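YHR177W (Saccharomyces cerevisiae, PDB 4M8B) binds DNA through its WOPR domain, a module of fungal transcription regulators. Local coordinates at residues 20-31 with 164-175. Numbering follows the deposited sequence.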
ATOM      1  N   ALA C  20       3.876   5.355  10.132  1.00 24.14           N
ATOM      2  CA  ALA C  20       3.399   5.940  11.379  1.00 25.90           C
ATOM      3  C   ALA C  20       2.770   7.305  11.149  1.00 31.83           C
ATOM      4  O   ALA C  20       1.744   7.636  11.743  1.00 29.77           O
ATOM      5  CB  ALA C  20       4.530   6.038  12.379  1.00 23.81           C
ATOM      6  N   LEU C  21       3.386   8.090  10.273  1.00 23.11           N
ATOM      7  CA  LEU C  21       2.885   9.419   9.951  1.00 28.05           C
ATOM      8  C   LEU C  21       1.517   9.355   9.268  1.00 34.18           C
ATOM      9  O   LEU C  21       0.608  10.108   9.616  1.00 30.42           O
ATOM     10  CB  LEU C  21       3.898  10.174   9.086  1.00 32.08           C
ATOM     11  CG  LEU C  21       5.202  10.541   9.806  1.00 28.69           C
ATOM     12  CD1 LEU C  21       6.284  10.969   8.824  1.00 17.04           C
ATOM     13  CD2 LEU C  21       4.946  11.639  10.823  1.00 21.91           C
ATOM     14  N   VAL C  22       1.373   8.445   8.308  1.00 32.34           N
ATOM     15  CA  VAL C  22       0.108   8.274   7.596  1.00 26.59           C
ATOM     16  C   VAL C  22      -1.012   7.854   8.545  1.00 25.92           C
ATOM     17  O   VAL C  22      -2.079   8.464   8.570  1.00 31.53           O
ATOM     18  CB  VAL C  22       0.232   7.238   6.463  1.00 28.61           C
ATOM     19  CG1 VAL C  22      -1.111   7.048   5.768  1.00 17.52           C
ATOM     20  CG2 VAL C  22       1.297   7.668   5.467  1.00 19.01           C
ATOM     21  N   PHE C  23      -0.755   6.813   9.328  1.00 23.56           N
ATOM     22  CA  PHE C  23      -1.713   6.328  10.313  1.00 23.66           C
ATOM     23  C   PHE C  23      -2.103   7.417  11.311  1.00 35.55           C
ATOM     24  O   PHE C  23      -3.286   7.618  11.582  1.00 30.36           O
ATOM     25  CB  PHE C  23      -1.149   5.111  11.046  1.00 27.15           C
ATOM     26  CG  PHE C  23      -1.235   3.828  10.259  1.00 27.96           C
ATOM     27  CD1 PHE C  23      -2.368   3.522   9.524  1.00 27.97           C
ATOM     28  CD2 PHE C  23      -0.184   2.929  10.255  1.00 30.07           C
ATOM     29  CE1 PHE C  23      -2.449   2.338   8.804  1.00 27.96           C
ATOM     30  CE2 PHE C  23      -0.260   1.746   9.536  1.00 25.09           C
ATOM     31  CZ  PHE C  23      -1.392   1.452   8.811  1.00 24.75           C
ATOM     32  N   GLN C  24      -1.109   8.118  11.852  1.00 39.06           N
ATOM     33  CA  GLN C  24      -1.372   9.182  12.816  1.00 25.43           C
ATOM     34  C   GLN C  24      -2.222  10.273  12.174  1.00 32.59           C
ATOM     35  O   GLN C  24      -3.145  10.801  12.793  1.00 33.71           O
ATOM     36  CB  GLN C  24      -0.068   9.772  13.359  1.00 39.41           C
ATOM     37  CG  GLN C  24      -0.257  10.746  14.515  1.00 34.71           C
ATOM     38  CD  GLN C  24      -0.876  10.091  15.739  1.00 39.10           C
ATOM     39  OE1 GLN C  24      -0.386   9.072  16.225  1.00 32.71           O
ATOM     40  NE2 GLN C  24      -1.964  10.672  16.241  1.00 26.21           N
ATOM     41  N   GLY C  25      -1.914  10.590  10.921  1.00 27.17           N
ATOM     42  CA  GLY C  25      -2.682  11.568  10.173  1.00 28.17           C
ATOM     43  C   GLY C  25      -4.125  11.142   9.994  1.00 38.99           C
ATOM     44  O   GLY C  25      -5.027  11.978   9.924  1.00 41.00           O
ATOM     45  N   VAL C  26      -4.343   9.833   9.920  1.00 28.73           N
ATOM     46  CA  VAL C  26      -5.690   9.288   9.798  1.00 38.61           C
ATOM     47  C   VAL C  26      -6.413   9.310  11.144  1.00 32.30           C
ATOM     48  O   VAL C  26      -7.597   9.638  11.215  1.00 34.79           O
ATOM     49  CB  VAL C  26      -5.674   7.851   9.237  1.00 29.65           C
ATOM     50  CG1 VAL C  26      -7.043   7.224   9.352  1.00 15.39           C
ATOM     51  CG2 VAL C  26      -5.207   7.848   7.789  1.00 23.76           C
ATOM     52  N   PHE C  27      -5.694   8.957  12.206  1.00 30.75           N
ATOM     53  CA  PHE C  27      -6.247   8.981  13.557  1.00 34.44           C
ATOM     54  C   PHE C  27      -6.689  10.391  13.953  1.00 41.32           C
ATOM     55  O   PHE C  27      -7.705  10.567  14.622  1.00 44.76           O
ATOM     56  CB  PHE C  27      -5.227   8.453  14.573  1.00 34.59           C
ATOM     57  CG  PHE C  27      -4.850   7.007  14.373  1.00 31.21           C
ATOM     58  CD1 PHE C  27      -5.600   6.179  13.553  1.00 29.61           C
ATOM     59  CD2 PHE C  27      -3.743   6.476  15.017  1.00 29.28           C
ATOM     60  CE1 PHE C  27      -5.250   4.844  13.375  1.00 23.08           C
ATOM     61  CE2 PHE C  27      -3.387   5.147  14.843  1.00 30.30           C
ATOM     62  CZ  PHE C  27      -4.142   4.330  14.021  1.00 35.01           C
ATOM     63  N   ASN C  28      -5.913  11.391  13.540  1.00 42.26           N
ATOM     64  CA  ASN C  28      -6.230  12.787  13.826  1.00 41.11           C
ATOM     65  C   ASN C  28      -7.413  13.300  13.001  1.00 43.55           C
ATOM     66  O   ASN C  28      -8.142  14.190  13.437  1.00 50.72           O
ATOM     67  CB  ASN C  28      -4.998  13.677  13.605  1.00 35.01           C
ATOM     68  CG  ASN C  28      -3.886  13.408  14.613  1.00 42.77           C
ATOM     69  OD1 ASN C  28      -4.001  12.530  15.469  1.00 37.17           O
ATOM     70  ND2 ASN C  28      -2.797  14.164  14.505  1.00 34.71           N
ATOM     71  N   GLY C  29      -7.595  12.739  11.809  1.00 38.00           N
ATOM     72  CA  GLY C  29      -8.710  13.108  10.956  1.00 31.95           C
ATOM     73  C   GLY C  29      -8.334  13.980   9.773  1.00 36.17           C
ATOM     74  O   GLY C  29      -9.194  14.348   8.972  1.00 33.91           O
ATOM     75  N   ASN C  30      -7.054  14.318   9.663  1.00 30.44           N
ATOM     76  CA  ASN C  30      -6.571  15.129   8.551  1.00 33.90           C
ATOM     77  C   ASN C  30      -6.570  14.336   7.255  1.00 32.72           C
ATOM     78  O   ASN C  30      -6.914  14.853   6.193  1.00 40.35           O
ATOM     79  CB  ASN C  30      -5.158  15.637   8.834  1.00 34.62           C
ATOM     80  CG  ASN C  30      -5.084  16.482  10.086  1.00 45.19           C
ATOM     81  OD1 ASN C  30      -5.269  15.984  11.201  1.00 40.58           O
ATOM     82  ND2 ASN C  30      -4.798  17.769   9.913  1.00 34.91           N
ATOM     83  N   LEU C  31      -6.168  13.075   7.356  1.00 39.39           N
ATOM     84  CA  LEU C  31      -6.126  12.177   6.213  1.00 29.55           C
ATOM     85  C   LEU C  31      -7.366  11.292   6.235  1.00 38.38           C
ATOM     86  O   LEU C  31      -7.615  10.577   7.209  1.00 34.77           O
ATOM     87  CB  LEU C  31      -4.861  11.322   6.265  1.00 24.51           C
ATOM     88  CG  LEU C  31      -3.566  12.121   6.411  1.00 25.36           C
ATOM     89  CD1 LEU C  31      -2.353  11.203   6.424  1.00 29.51           C
ATOM     90  CD2 LEU C  31      -3.465  13.143   5.292  1.00 27.49           C
ATOM     91  N   PHE C 164       4.394  18.332   5.108  1.00 28.83           N
ATOM     92  CA  PHE C 164       2.958  18.233   5.362  1.00 22.12           C
ATOM     93  C   PHE C 164       2.631  17.226   6.461  1.00 23.79           C
ATOM     94  O   PHE C 164       1.654  17.387   7.188  1.00 33.05           O
ATOM     95  CB  PHE C 164       2.188  17.881   4.085  1.00 32.91           C
ATOM     96  CG  PHE C 164       0.724  17.610   4.320  1.00 33.64           C
ATOM     97  CD1 PHE C 164      -0.185  18.653   4.409  1.00 33.08           C
ATOM     98  CD2 PHE C 164       0.257  16.311   4.462  1.00 30.97           C
ATOM     99  CE1 PHE C 164      -1.530  18.408   4.632  1.00 39.69           C
ATOM    100  CE2 PHE C 164      -1.088  16.058   4.686  1.00 38.97           C
ATOM    101  CZ  PHE C 164      -1.983  17.108   4.772  1.00 43.44           C
ATOM    102  N   PHE C 165       3.454  16.192   6.581  1.00 26.31           N
ATOM    103  CA  PHE C 165       3.202  15.122   7.541  1.00 29.62           C
ATOM    104  C   PHE C 165       3.845  15.367   8.908  1.00 38.84           C
ATOM    105  O   PHE C 165       3.648  14.583   9.836  1.00 35.74           O
ATOM    106  CB  PHE C 165       3.683  13.782   6.976  1.00 34.41           C
ATOM    107  CG  PHE C 165       2.897  13.305   5.784  1.00 32.26           C
ATOM    108  CD1 PHE C 165       3.153  13.807   4.518  1.00 28.47           C
ATOM    109  CD2 PHE C 165       1.906  12.348   5.930  1.00 27.90           C
ATOM    110  CE1 PHE C 165       2.431  13.368   3.418  1.00 33.06           C
ATOM    111  CE2 PHE C 165       1.180  11.904   4.835  1.00 31.15           C
ATOM    112  CZ  PHE C 165       1.442  12.413   3.578  1.00 35.65           C
ATOM    113  N   HIS C 166       4.608  16.452   9.028  1.00 33.41           N
ATOM    114  CA  HIS C 166       5.348  16.742  10.258  1.00 32.49           C
ATOM    115  C   HIS C 166       4.454  16.797  11.493  1.00 36.10           C
ATOM    116  O   HIS C 166       4.824  16.301  12.557  1.00 34.62           O
ATOM    117  CB  HIS C 166       6.147  18.040  10.121  1.00 44.36           C
ATOM    118  CG  HIS C 166       7.407  17.895   9.322  1.00 44.61           C
ATOM    119  ND1 HIS C 166       8.117  18.975   8.849  1.00 39.03           N
ATOM    120  CD2 HIS C 166       8.085  16.792   8.923  1.00 38.20           C
ATOM    121  CE1 HIS C 166       9.179  18.547   8.188  1.00 61.49           C
ATOM    122  NE2 HIS C 166       9.182  17.227   8.217  1.00 55.71           N
ATOM    123  N   LYS C 167       3.274  17.392  11.340  1.00 33.17           N
ATOM    124  CA  LYS C 167       2.314  17.501  12.434  1.00 36.52           C
ATOM    125  C   LYS C 167       1.664  16.160  12.769  1.00 37.20           C
ATOM    126  O   LYS C 167       0.880  16.061  13.711  1.00 36.31           O
ATOM    127  CB  LYS C 167       1.234  18.526  12.090  1.00 41.86           C
ATOM    128  CG  LYS C 167       0.553  18.266  10.758  1.00 42.50           C
ATOM    129  CD  LYS C 167      -0.556  19.266  10.488  1.00 40.21           C
ATOM    130  CE  LYS C 167      -1.087  19.113   9.074  1.00 59.45           C
ATOM    131  NZ  LYS C 167      -0.018  19.347   8.064  1.00 40.31           N
ATOM    132  N   PHE C 168       1.994  15.130  11.997  1.00 35.04           N
ATOM    133  CA  PHE C 168       1.456  13.794  12.232  1.00 37.21           C
ATOM    134  C   PHE C 168       2.460  12.929  12.981  1.00 42.86           C
ATOM    135  O   PHE C 168       2.470  11.706  12.835  1.00 42.04           O
ATOM    136  CB  PHE C 168       1.066  13.134  10.910  1.00 33.48           C
ATOM    137  CG  PHE C 168       0.045  13.907  10.130  1.00 29.12           C
ATOM    138  CD1 PHE C 168      -1.039  14.485  10.769  1.00 30.20           C
ATOM    139  CD2 PHE C 168       0.175  14.072   8.762  1.00 31.38           C
ATOM    140  CE1 PHE C 168      -1.983  15.208  10.055  1.00 33.26           C
ATOM    141  CE2 PHE C 168      -0.764  14.792   8.042  1.00 36.60           C
ATOM    142  CZ  PHE C 168      -1.845  15.362   8.691  1.00 34.65           C
ATOM    143  N   ARG C 169       3.306  13.580  13.775  1.00 38.94           N
ATOM    144  CA  ARG C 169       4.280  12.893  14.616  1.00 37.10           C
ATOM    145  C   ARG C 169       3.579  11.801  15.418  1.00 38.93           C
ATOM    146  O   ARG C 169       2.591  12.067  16.103  1.00 39.12           O
ATOM    147  CB  ARG C 169       4.954  13.893  15.558  1.00 35.53           C
ATOM    148  CG  ARG C 169       6.103  13.325  16.375  1.00 33.66           C
ATOM    149  CD  ARG C 169       6.309  14.139  17.642  1.00 38.83           C
ATOM    150  NE  ARG C 169       5.085  14.186  18.438  1.00 37.55           N
ATOM    151  CZ  ARG C 169       4.749  13.276  19.344  1.00 35.55           C
ATOM    152  NH1 ARG C 169       5.549  12.247  19.579  1.00 34.20           N
ATOM    153  NH2 ARG C 169       3.611  13.396  20.014  1.00 39.79           N
ATOM    154  N   PRO C 170       4.090  10.563  15.321  1.00 36.36           N
ATOM    155  CA  PRO C 170       3.451   9.346  15.843  1.00 43.87           C
ATOM    156  C   PRO C 170       3.465   9.235  17.368  1.00 39.56           C
ATOM    157  O   PRO C 170       4.501   9.472  17.984  1.00 40.83           O
ATOM    158  CB  PRO C 170       4.308   8.215  15.251  1.00 29.04           C
ATOM    159  CG  PRO C 170       5.149   8.855  14.181  1.00 38.72           C
ATOM    160  CD  PRO C 170       5.353  10.263  14.628  1.00 26.21           C
ATOM    161  N   SER C 171       2.333   8.863  17.962  1.00 39.03           N
ATOM    162  CA  SER C 171       2.284   8.557  19.388  1.00 29.79           C
ATOM    163  C   SER C 171       3.106   7.302  19.648  1.00 44.28           C
ATOM    164  O   SER C 171       3.255   6.461  18.761  1.00 51.05           O
ATOM    165  CB  SER C 171       0.843   8.336  19.847  1.00 33.02           C
ATOM    166  OG  SER C 171       0.324   7.122  19.333  1.00 44.69           O
ATOM    167  N   GLN C 172       3.641   7.172  20.858  1.00 51.67           N
ATOM    168  CA  GLN C 172       4.485   6.028  21.186  1.00 50.99           C
ATOM    169  C   GLN C 172       3.712   4.713  21.102  1.00 60.50           C
ATOM    170  O   GLN C 172       4.275   3.679  20.738  1.00 57.43           O
ATOM    171  CB  GLN C 172       5.111   6.185  22.574  1.00 48.93           C
ATOM    172  CG  GLN C 172       6.174   5.140  22.887  1.00 52.22           C
ATOM    173  CD  GLN C 172       7.375   5.232  21.962  1.00 52.74           C
ATOM    174  OE1 GLN C 172       7.801   6.324  21.586  1.00 51.48           O
ATOM    175  NE2 GLN C 172       7.926   4.082  21.589  1.00 51.98           N
ATOM    176  N   LYS C 173       2.426   4.759  21.436  1.00 48.86           N
ATOM    177  CA  LYS C 173       1.584   3.568  21.372  1.00 50.22           C
ATOM    178  C   LYS C 173       1.518   3.035  19.945  1.00 54.74           C
ATOM    179  O   LYS C 173       1.441   1.826  19.726  1.00 58.36           O
ATOM    180  CB  LYS C 173       0.175   3.858  21.904  1.00 46.09           C
ATOM    181  CG  LYS C 173      -0.714   2.622  21.982  1.00 73.46           C
ATOM    182  CD  LYS C 173      -2.048   2.893  22.677  1.00 74.27           C
ATOM    183  CE  LYS C 173      -3.008   3.677  21.794  1.00 67.03           C
ATOM    184  NZ  LYS C 173      -4.435   3.378  22.117  1.00 61.58           N
ATOM    185  N   LEU C 174       1.558   3.948  18.979  1.00 45.36           N
ATOM    186  CA  LEU C 174       1.552   3.580  17.569  1.00 40.82           C
ATOM    187  C   LEU C 174       2.893   2.973  17.171  1.00 45.20           C
ATOM    188  O   LEU C 174       2.944   1.951  16.488  1.00 46.24           O
ATOM    189  CB  LEU C 174       1.242   4.802  16.701  1.00 43.25           C
ATOM    190  CG  LEU C 174       1.093   4.568  15.197  1.00 29.61           C
ATOM    191  CD1 LEU C 174       0.020   3.529  14.933  1.00 37.38           C
ATOM    192  CD2 LEU C 174       0.768   5.868  14.472  1.00 26.88           C
ATOM    193  N   LEU C 175       3.975   3.609  17.610  1.00 36.43           N
ATOM    194  CA  LEU C 175       5.318   3.113  17.338  1.00 50.14           C
ATOM    195  C   LEU C 175       5.535   1.712  17.914  1.00 49.43           C
ATOM    196  O   LEU C 175       6.145   0.855  17.272  1.00 47.37           O
ATOM    197  CB  LEU C 175       6.372   4.090  17.870  1.00 45.68           C
ATOM    198  CG  LEU C 175       6.606   5.340  17.014  1.00 44.06           C
ATOM    199  CD1 LEU C 175       7.597   6.292  17.668  1.00 44.60           C
ATOM    200  CD2 LEU C 175       7.088   4.940  15.632  1.00 41.64           C
TER
HETATM  201  O   HOH W   1      -1.718   7.487  17.885  1.00 42.56           O
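Q24, on helix 16-28, and S171, at the start of helix 172-179, illustrate how a long polar side chain can fasten a helix to a loop from a distant part of the sequence. Followed outward, Q24 first lays CB and then CG along the backbone of 164-175: CB packs by the carbonyl oxygen of F168, and CG faces both that oxygen and R169 O, the latter 3.5 Å from Q24 CG. With CG anti to the backbone N (chi1 -172°) and the chain bent at chi2, the amide swings over the loop toward S171. There Q24 OE1 accepts a nearly straight bond from S171 N (3.2 Å), the donor standing above the carbonyl plane, and a water also donates to OE1 and appears to bridge to S171 OG. On its other side the amide is steadied by Q24 NE2 donating to N28 OD1 at 2.9 Å, a bond made within the helix. S171 OG weakly caps L174 N, so the Q24 bond falls at the N-terminus of helix 172-179.

Apolar packing continues on both sides of this anchor. L174 enters as a single knob in a hole among A20, F23, Q24 and F27, its CD1 meeting F27 CE2 at 3.8 Å, while A20 CB meets the CB-CG side of the P170 ring. At the other end F168 presses one ring face on G25, a CH-pi contact with CA 3.6 Å from the ring centroid; N30 CG lies at the ring edge, 3.4 Å from F168 CE1, its amide steeply inclined to the ring. L31 CD1 turns to F165 CE2, and CD2 to the edge of the F164 ring. Behind the helix, F23 reaches strands 113-128 and 137-147. The contact packs loop 164-171 and the start of helix 172-179 against helix 16-28, beside the antiparallel sheet of the WOPR domain.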